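Local coordinates for protein GCN5-related N-acetyltransferase (Brucella melitensis biovar Abortus 2308, PDB 3TCV) that probably transfers an acetyl group from acetyl-CoA to an amine, perhaps the N-terminal serine or alanine of a protein, at residues Tyr154-Leu159 and Phe206-Ser211; Thr77-Ala80 and Glu84-Pro87. All coordinates share one frame; numbering follows the deposited sequence.

Contact 1. Residues Tyr154-Leu159 and Phe206-Ser211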
loop_
_atom_site.group_PDB
_atom_site.type_symbol
_atom_site.label_atom_id
_atom_site.label_comp_id
_atom_site.label_asym_id
_atom_site.label_seq_id
_atom_site.Cartn_x
_atom_site.Cartn_y
_atom_site.Cartn_z
ATOM N N TYR B 154 5.169 -11.897 17.932
ATOM C CA TYR B 154 5.792 -10.658 18.405
ATOM C C TYR B 154 4.926 -9.453 18.064
ATOM O O TYR B 154 4.670 -8.593 18.918
ATOM C CB TYR B 154 7.162 -10.533 17.776
ATOM C CG TYR B 154 7.892 -9.250 18.073
ATOM C CD1 TYR B 154 8.191 -8.868 19.385
ATOM C CD2 TYR B 154 8.328 -8.429 17.026
ATOM C CE1 TYR B 154 8.900 -7.687 19.641
ATOM C CE2 TYR B 154 9.022 -7.259 17.272
ATOM C CZ TYR B 154 9.308 -6.892 18.573
ATOM O OH TYR B 154 10.003 -5.716 18.755
ATOM N N VAL B 155 4.456 -9.447 16.823
ATOM C CA VAL B 155 3.635 -8.378 16.280
ATOM C C VAL B 155 2.332 -8.215 17.077
ATOM O O VAL B 155 1.942 -7.089 17.397
ATOM C CB VAL B 155 3.421 -8.619 14.761
ATOM C CG1 VAL B 155 2.210 -7.891 14.219
ATOM C CG2 VAL B 155 4.725 -8.273 14.006
ATOM N N PHE B 156 1.691 -9.325 17.447
ATOM C CA PHE B 156 0.399 -9.260 18.118
ATOM C C PHE B 156 0.508 -9.265 19.638
ATOM O O PHE B 156 -0.023 -8.383 20.270
ATOM C CB PHE B 156 -0.514 -10.388 17.647
ATOM C CG PHE B 156 -1.030 -10.194 16.242
ATOM C CD1 PHE B 156 -1.763 -9.062 15.910
ATOM C CD2 PHE B 156 -0.804 -11.128 15.273
ATOM C CE1 PHE B 156 -2.256 -8.870 14.615
ATOM C CE2 PHE B 156 -1.270 -10.943 13.979
ATOM C CZ PHE B 156 -2.003 -9.822 13.654
ATOM N N ASP B 157 1.199 -10.245 20.206
ATOM C CA ASP B 157 1.302 -10.327 21.664
ATOM C C ASP B 157 2.226 -9.299 22.290
ATOM O O ASP B 157 2.016 -8.935 23.459
ATOM C CB ASP B 157 1.768 -11.717 22.115
ATOM C CG ASP B 157 0.717 -12.783 21.932
ATOM O OD1 ASP B 157 -0.484 -12.478 21.773
ATOM O OD2 ASP B 157 1.115 -13.962 21.959
ATOM N N VAL B 158 3.267 -8.867 21.589
ATOM C CA VAL B 158 4.206 -7.899 22.188
ATOM C C VAL B 158 3.934 -6.477 21.695
ATOM O O VAL B 158 3.725 -5.584 22.497
ATOM C CB VAL B 158 5.679 -8.296 21.980
ATOM C CG1 VAL B 158 6.620 -7.238 22.551
ATOM C CG2 VAL B 158 5.937 -9.645 22.637
ATOM N N LEU B 159 3.960 -6.260 20.391
ATOM C CA LEU B 159 3.745 -4.911 19.833
ATOM C C LEU B 159 2.290 -4.428 19.874
ATOM O O LEU B 159 2.030 -3.226 19.909
ATOM C CB LEU B 159 4.308 -4.839 18.417
ATOM C CG LEU B 159 5.815 -5.053 18.205
ATOM C CD1 LEU B 159 6.139 -4.857 16.726
ATOM C CD2 LEU B 159 6.650 -4.111 19.067
ATOM N N PHE B 206 -2.838 -10.083 1.430
ATOM C CA PHE B 206 -3.489 -10.913 2.425
ATOM C C PHE B 206 -3.190 -10.311 3.789
ATOM O O PHE B 206 -2.158 -9.662 3.975
ATOM C CB PHE B 206 -2.942 -12.344 2.437
ATOM C CG PHE B 206 -2.823 -13.030 1.094
ATOM C CD1 PHE B 206 -3.696 -14.046 0.739
ATOM C CD2 PHE B 206 -1.754 -12.751 0.246
ATOM C CE1 PHE B 206 -3.558 -14.716 -0.473
ATOM C CE2 PHE B 206 -1.628 -13.391 -0.970
ATOM C CZ PHE B 206 -2.529 -14.375 -1.331
ATOM N N SER B 207 -4.042 -10.606 4.764
ATOM C CA SER B 207 -3.851 -10.090 6.103
ATOM C C SER B 207 -4.358 -11.013 7.191
ATOM O O SER B 207 -5.282 -11.829 6.981
ATOM C CB SER B 207 -4.509 -8.740 6.268
ATOM O OG SER B 207 -5.928 -8.812 6.321
ATOM N N VAL B 208 -3.740 -10.864 8.351
ATOM C CA VAL B 208 -4.231 -11.428 9.604
ATOM C C VAL B 208 -4.557 -10.219 10.503
ATOM O O VAL B 208 -3.717 -9.338 10.689
ATOM C CB VAL B 208 -3.212 -12.359 10.290
ATOM C CG1 VAL B 208 -3.702 -12.800 11.659
ATOM C CG2 VAL B 208 -2.977 -13.599 9.440
ATOM N N LEU B 209 -5.780 -10.184 11.020
ATOM C CA LEU B 209 -6.215 -9.165 11.989
ATOM C C LEU B 209 -5.969 -9.601 13.419
ATOM O O LEU B 209 -5.916 -10.798 13.722
ATOM C CB LEU B 209 -7.713 -8.878 11.830
ATOM C CG LEU B 209 -8.192 -8.422 10.455
ATOM C CD1 LEU B 209 -9.673 -8.034 10.591
ATOM C CD2 LEU B 209 -7.324 -7.300 9.906
ATOM N N ASP B 210 -5.831 -8.633 14.314
ATOM C CA ASP B 210 -5.679 -8.946 15.740
ATOM C C ASP B 210 -6.789 -9.883 16.263
ATOM O O ASP B 210 -6.540 -10.781 17.077
ATOM C CB ASP B 210 -5.531 -7.669 16.584
ATOM C CG ASP B 210 -6.654 -6.649 16.372
ATOM O OD1 ASP B 210 -7.623 -6.896 15.616
ATOM O OD2 ASP B 210 -6.559 -5.577 17.019
ATOM N N SER B 211 -8.004 -9.724 15.751
ATOM C CA SER B 211 -9.130 -10.587 16.161
ATOM C C SER B 211 -9.015 -12.040 15.666
ATOM O O SER B 211 -9.668 -12.943 16.214
ATOM C CB SER B 211 -10.449 -9.982 15.683
ATOM O OG SER B 211 -10.470 -9.850 14.274
#

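Contact 2. Residues Thr77-Ala80 and Glu84-Pro87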
loop_
_atom_site.group_PDB
_atom_site.type_symbol
_atom_site.label_atom_id
_atom_site.label_comp_id
_atom_site.label_asym_id
_atom_site.label_seq_id
_atom_site.Cartn_x
_atom_site.Cartn_y
_atom_site.Cartn_z
ATOM N N THR B 77 18.591 -10.851 -6.908
ATOM C CA THR B 77 19.061 -12.027 -7.610
ATOM C C THR B 77 20.125 -12.653 -6.724
ATOM O O THR B 77 20.723 -11.953 -5.909
ATOM C CB THR B 77 19.670 -11.680 -8.976
ATOM O OG1 THR B 77 20.759 -10.790 -8.763
ATOM C CG2 THR B 77 18.621 -11.000 -9.871
ATOM N N PRO B 78 20.373 -13.958 -6.886
ATOM C CA PRO B 78 21.349 -14.624 -6.050
ATOM C C PRO B 78 22.731 -14.022 -6.261
ATOM O O PRO B 78 23.053 -13.623 -7.379
ATOM C CB PRO B 78 21.350 -16.063 -6.572
ATOM C CG PRO B 78 20.092 -16.208 -7.336
ATOM C CD PRO B 78 19.862 -14.861 -7.923
ATOM N N PRO B 79 23.537 -13.943 -5.194
ATOM C CA PRO B 79 24.894 -13.441 -5.345
ATOM C C PRO B 79 25.783 -14.436 -6.096
ATOM O O PRO B 79 25.768 -15.630 -5.787
ATOM C CB PRO B 79 25.370 -13.283 -3.903
ATOM C CG PRO B 79 24.585 -14.292 -3.147
ATOM C CD PRO B 79 23.235 -14.341 -3.809
ATOM N N ALA B 80 26.570 -13.935 -7.046
ATOM C CA ALA B 80 27.475 -14.773 -7.845
ATOM C C ALA B 80 28.732 -15.141 -7.059
ATOM O O ALA B 80 29.277 -16.227 -7.243
ATOM C CB ALA B 80 27.853 -14.073 -9.157
ATOM N N GLU B 84 30.505 -10.109 -4.026
ATOM C CA GLU B 84 29.386 -9.420 -4.673
ATOM C C GLU B 84 28.150 -9.329 -3.782
ATOM O O GLU B 84 27.287 -8.493 -4.023
ATOM C CB GLU B 84 29.046 -10.076 -6.029
ATOM C CG GLU B 84 30.020 -9.685 -7.145
ATOM C CD GLU B 84 29.713 -10.320 -8.505
ATOM O OE1 GLU B 84 28.906 -11.257 -8.589
ATOM O OE2 GLU B 84 30.298 -9.879 -9.511
ATOM N N PHE B 85 28.096 -10.168 -2.758
ATOM C CA PHE B 85 26.984 -10.199 -1.808
ATOM C C PHE B 85 27.080 -9.070 -0.778
ATOM O O PHE B 85 26.075 -8.638 -0.202
ATOM C CB PHE B 85 26.993 -11.565 -1.113
ATOM C CG PHE B 85 25.818 -11.827 -0.211
ATOM C CD1 PHE B 85 24.523 -11.712 -0.697
ATOM C CD2 PHE B 85 26.011 -12.269 1.089
ATOM C CE1 PHE B 85 23.432 -11.994 0.105
ATOM C CE2 PHE B 85 24.929 -12.546 1.908
ATOM C CZ PHE B 85 23.638 -12.419 1.409
ATOM N N GLU B 86 28.297 -8.589 -0.541
ATOM C CA GLU B 86 28.517 -7.670 0.569
ATOM C C GLU B 86 27.692 -6.377 0.540
ATOM O O GLU B 86 27.178 -5.993 1.573
ATOM C CB GLU B 86 30.016 -7.345 0.746
ATOM C CG GLU B 86 30.342 -6.763 2.121
ATOM C CD GLU B 86 30.170 -7.734 3.287
ATOM O OE1 GLU B 86 30.237 -8.967 3.108
ATOM O OE2 GLU B 86 29.984 -7.261 4.443
ATOM N N PRO B 87 27.556 -5.717 -0.618
ATOM C CA PRO B 87 26.769 -4.478 -0.608
ATOM C C PRO B 87 25.321 -4.665 -0.148
ATOM O O PRO B 87 24.846 -3.909 0.690
ATOM C CB PRO B 87 26.811 -4.027 -2.066
ATOM C CG PRO B 87 28.128 -4.535 -2.545
ATOM C CD PRO B 87 28.254 -5.892 -1.902
HETATM O O HOH W 1 26.227 -11.402 -7.915
#

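Contact 1. Residues Tyr154-Leu159 and Phe206-Ser211
Asp210 OD1 is held by two groups, while the CB of the same residue packs against Phe156. One partner of OD1 is Gln192 NE2 of the second subunit. The other is Ser211 N, at 2.9 Å from Asp210 OD1, a weak bond bent to 118°. Asp210 CG lies between the backbone N and the carbonyl carbon (chi1 54°), which leads the carboxylate away from the ring. The methylene stays behind, with Asp210 CB 4.0 Å from Phe156 CE1. The two side chains cross at about a right angle.

Phe156 is the one residue of Tyr154-Leu159 that reaches the strand end. Its CG is anti to the carbonyl carbon (chi1 -72°), and the ring extends out from the helix. Val208 O lies at the edge of the ring, in its plane, 3.5 Å from Phe156 CZ. Beside it, Val208 CG1 meets Phe156 CE2 at 3.8 Å. Asp210 N approaches obliquely, 3.6 Å from Phe156 CE1. The ring is also stacked with Trp213 of helix 213-224, which Asp157 ties to the same turn.

The helix widens here into a pi-type turn. Tyr154 O accepts from Leu159 N at 2.8 Å and also from Val158 N.

Three of the four touching residues are buried. The contact sets the C-terminal part of helix 142-158 against the end of strand 199-209. This helix joins the parallel neighbours 126-134 and 163-169, and 199-209 runs antiparallel beside 163-169. The helix of a beta-alpha-beta crossover characteristic of the GNAT fold thus packs on the next strand of the sheet.

Contact 2. Residues Thr77-Ala80 and Glu84-Pro87
Pro79 and Phe85 carry the apolar part of the contact. Their side chains lie side by side and point the same way. Pro79 CG comes within 3.6 Å of Phe85 CD1, and Pro79 CB is 3.7 Å from Phe85 CB. The proline thus touches both Phe85 CB and the CD1 flank of the ring, which it approaches obliquely. Phe85 CG is anti to the backbone N (chi1 -173°), which lays the ring alongside the proline. The backbones are close as well, with Pro79 CA and Phe85 CA 5.2 Å apart.

The polar part runs through one water. The water accepts from Ala80 N at 2.7 Å and donates to Glu84 OE1 at 2.8 Å. It therefore links a loop amide to a helix carboxylate. Glu84 CG is anti to the carbonyl carbon (chi1 -78°) and the chain is extended beyond it, which brings OE1 to the loop. Glu84 OE1 also comes close to Ala80 CB, 3.1 Å away. Glu84 and Ala80 lie on the exposed side, whereas Phe85 is buried.

Close by, Glu84 N is hydrogen-bonded to Thr81 OG1.

The loop Thr77-Ala80 leads from helix 67-70 into helix 82-94, so the contact lays the loop before that helix against the helix's first turn. Pro79 and Phe85 both rest on Phe59 of helix 51-61, and Phe85 also meets Leu58. Pro78 places the loop on helix 67-70, at Ala67 and Glu68.

Contact 1 and contact 2 lie on opposite sides of the chain's centre. Their centres are about 33 Å apart and their nearest atoms about 21 Å apart, so they do not touch. Along the chain they come in series, contact 2 first. Contact 1 joins a helix to the sheet and lies beside the second subunit. Contact 2 is local, between a loop and the helix it enters, and no other chain of the assembly touches it. In GNAT enzymes, acetyl-CoA usually binds where two parallel strands splay apart, here probably 126-134 and 163-169. Its pyrophosphate usually meets the N-terminal end of the helix between them, whereas contact 1 lies at the C-terminal end. Neither contact has an identified substrate or cofactor residue.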